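Endonuclease NucS (Pyrococcus abyssi, PDB 2VLD) cleaves the 3' and 5' single-stranded ends of branched DNA as a homodimeric nuclease that binds single-stranded DNA and interacts with PCNA. Local coordinates at residues V82-K85 with E86-I90. The protein carries 2 engineered substitutions. Residues are numbered along the deposited sequence; the frame is centred on the assembly and turned at random.
Sequences VTFK and ENSMI. Engineered in segment 86-90: M89 (natural residue Ile).
The carbonyl oxygen of N87 is met by two groups: K85 N, at the start of the turn, donates a hydrogen bond to N87 O over 3.1 Å, in the carbonyl plane, and F84 CA adds a CA-H...O contact to the same oxygen at 3.2 Å. Further along, T83 and M89 form an antiparallel hydrogen-bonded pair. The bond from M89 N to T83 O is the straighter of the two (166° at the hydrogen), whereas T83 N reaches M89 O at 137°. These bonds zip up a tight beta hairpin, strand 81-84 turning through K85 and E86 into strand 87-92, within the PH-like N-terminal domain that binds single-stranded DNA. Strand 98-104 continues the sheet beyond 87-92 through backbone bonds of S88 and I90. On the sheet face carrying V82, F84, S88 and I90, CG anti to the backbone N (chi1 -180°) carries the F84 ring forward, alongside the turn, where E86 N lies over one ring face, 3.4 Å from F84 CE1. I15, K16 and L19 of helix 12-25 also touch the F84 side chain, and an alanine in place of F84 would probably open a gap between hairpin and helix and strip the cover from the backbone at E86. At the other end of this face, V82 CG2 meets I90 CD1 at 3.5 Å. On the opposite face of the sheet, T83 CG2 lies beside SE of selenomethionine M89, an engineered residue whose modelled end is doubtful.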
loop_
_atom_site.group_PDB
_atom_site.type_symbol
_atom_site.label_atom_id
_atom_site.label_comp_id
_atom_site.label_asym_id
_atom_site.label_seq_id
_atom_site.Cartn_x
_atom_site.Cartn_y
_atom_site.Cartn_z
ATOM N N VAL A 82 -16.124 -7.249 3.286
ATOM C CA VAL A 82 -15.546 -6.913 4.587
ATOM C C VAL A 82 -16.526 -7.105 5.743
ATOM O O VAL A 82 -17.707 -6.774 5.628
ATOM C CB VAL A 82 -15.014 -5.465 4.616
ATOM C CG1 VAL A 82 -14.127 -5.248 5.833
ATOM C CG2 VAL A 82 -14.221 -5.153 3.353
ATOM N N THR A 83 -16.010 -7.608 6.863
ATOM C CA THR A 83 -16.805 -8.042 8.001
ATOM C C THR A 83 -16.066 -7.722 9.296
ATOM O O THR A 83 -14.842 -7.781 9.321
ATOM C CB THR A 83 -17.075 -9.559 7.874
ATOM O OG1 THR A 83 -18.301 -9.758 7.169
ATOM C CG2 THR A 83 -17.173 -10.246 9.218
ATOM N N PHE A 84 -16.796 -7.385 10.361
ATOM C CA PHE A 84 -16.174 -7.049 11.651
ATOM C C PHE A 84 -16.831 -7.706 12.884
ATOM O O PHE A 84 -18.059 -7.762 12.971
ATOM C CB PHE A 84 -16.105 -5.527 11.812
ATOM C CG PHE A 84 -15.482 -5.078 13.099
ATOM C CD1 PHE A 84 -14.184 -5.447 13.430
ATOM C CD2 PHE A 84 -16.193 -4.286 13.981
ATOM C CE1 PHE A 84 -13.608 -5.038 14.628
ATOM C CE2 PHE A 84 -15.627 -3.870 15.179
ATOM C CZ PHE A 84 -14.333 -4.248 15.503
ATOM N N LYS A 85 -15.996 -8.177 13.827
ATOM C CA LYS A 85 -16.426 -8.864 15.071
ATOM C C LYS A 85 -15.331 -8.946 16.179
ATOM O O LYS A 85 -15.354 -9.860 17.013
ATOM C CB LYS A 85 -16.915 -10.283 14.738
ATOM C CG LYS A 85 -17.924 -10.853 15.735
ATOM C CD LYS A 85 -17.755 -12.361 15.944
ATOM C CE LYS A 85 -18.775 -12.872 16.969
ATOM N NZ LYS A 85 -18.502 -14.263 17.433
ATOM N N GLU A 86 -14.410 -7.973 16.207
ATOM C CA GLU A 86 -13.113 -8.046 16.943
ATOM C C GLU A 86 -11.953 -8.409 15.976
ATOM O O GLU A 86 -10.758 -8.278 16.284
ATOM C CB GLU A 86 -13.184 -8.980 18.168
ATOM C CG GLU A 86 -11.850 -9.566 18.663
ATOM C CD GLU A 86 -10.815 -8.510 19.068
ATOM O OE1 GLU A 86 -11.099 -7.292 18.975
ATOM O OE2 GLU A 86 -9.702 -8.917 19.467
ATOM N N ASN A 87 -12.337 -8.860 14.792
ATOM C CA ASN A 87 -11.412 -9.025 13.704
ATOM C C ASN A 87 -12.015 -8.339 12.482
ATOM O O ASN A 87 -13.239 -8.222 12.377
ATOM C CB ASN A 87 -11.153 -10.517 13.455
ATOM C CG ASN A 87 -12.227 -11.176 12.567
ATOM O OD1 ASN A 87 -13.347 -10.672 12.433
ATOM N ND2 ASN A 87 -11.882 -12.309 11.960
ATOM N N SER A 88 -11.172 -7.843 11.588
ATOM C CA SER A 88 -11.651 -7.492 10.264
ATOM C C SER A 88 -11.316 -8.686 9.384
ATOM O O SER A 88 -10.174 -9.164 9.398
ATOM C CB SER A 88 -10.999 -6.210 9.749
ATOM O OG SER A 88 -11.317 -5.118 10.588
HETATM N N MSE A 89 -12.318 -9.196 8.669
HETATM C CA MSE A 89 -12.109 -10.233 7.675
HETATM C C MSE A 89 -12.457 -9.723 6.293
HETATM O O MSE A 89 -13.444 -9.011 6.101
HETATM C CB MSE A 89 -12.971 -11.469 7.941
HETATM C CG MSE A 89 -12.725 -12.211 9.240
HETATM SE SE MSE A 89 -14.281 -12.135 10.428
HETATM C CE MSE A 89 -15.282 -13.768 9.963
ATOM N N ILE A 90 -11.651 -10.111 5.321
ATOM C CA ILE A 90 -12.027 -9.936 3.938
ATOM C C ILE A 90 -12.039 -11.312 3.294
ATOM O O ILE A 90 -11.023 -12.019 3.291
ATOM C CB ILE A 90 -11.156 -8.841 3.214
ATOM C CG1 ILE A 90 -11.713 -8.515 1.829
ATOM C CG2 ILE A 90 -9.738 -9.242 3.090
ATOM C CD1 ILE A 90 -11.825 -6.981 1.539
#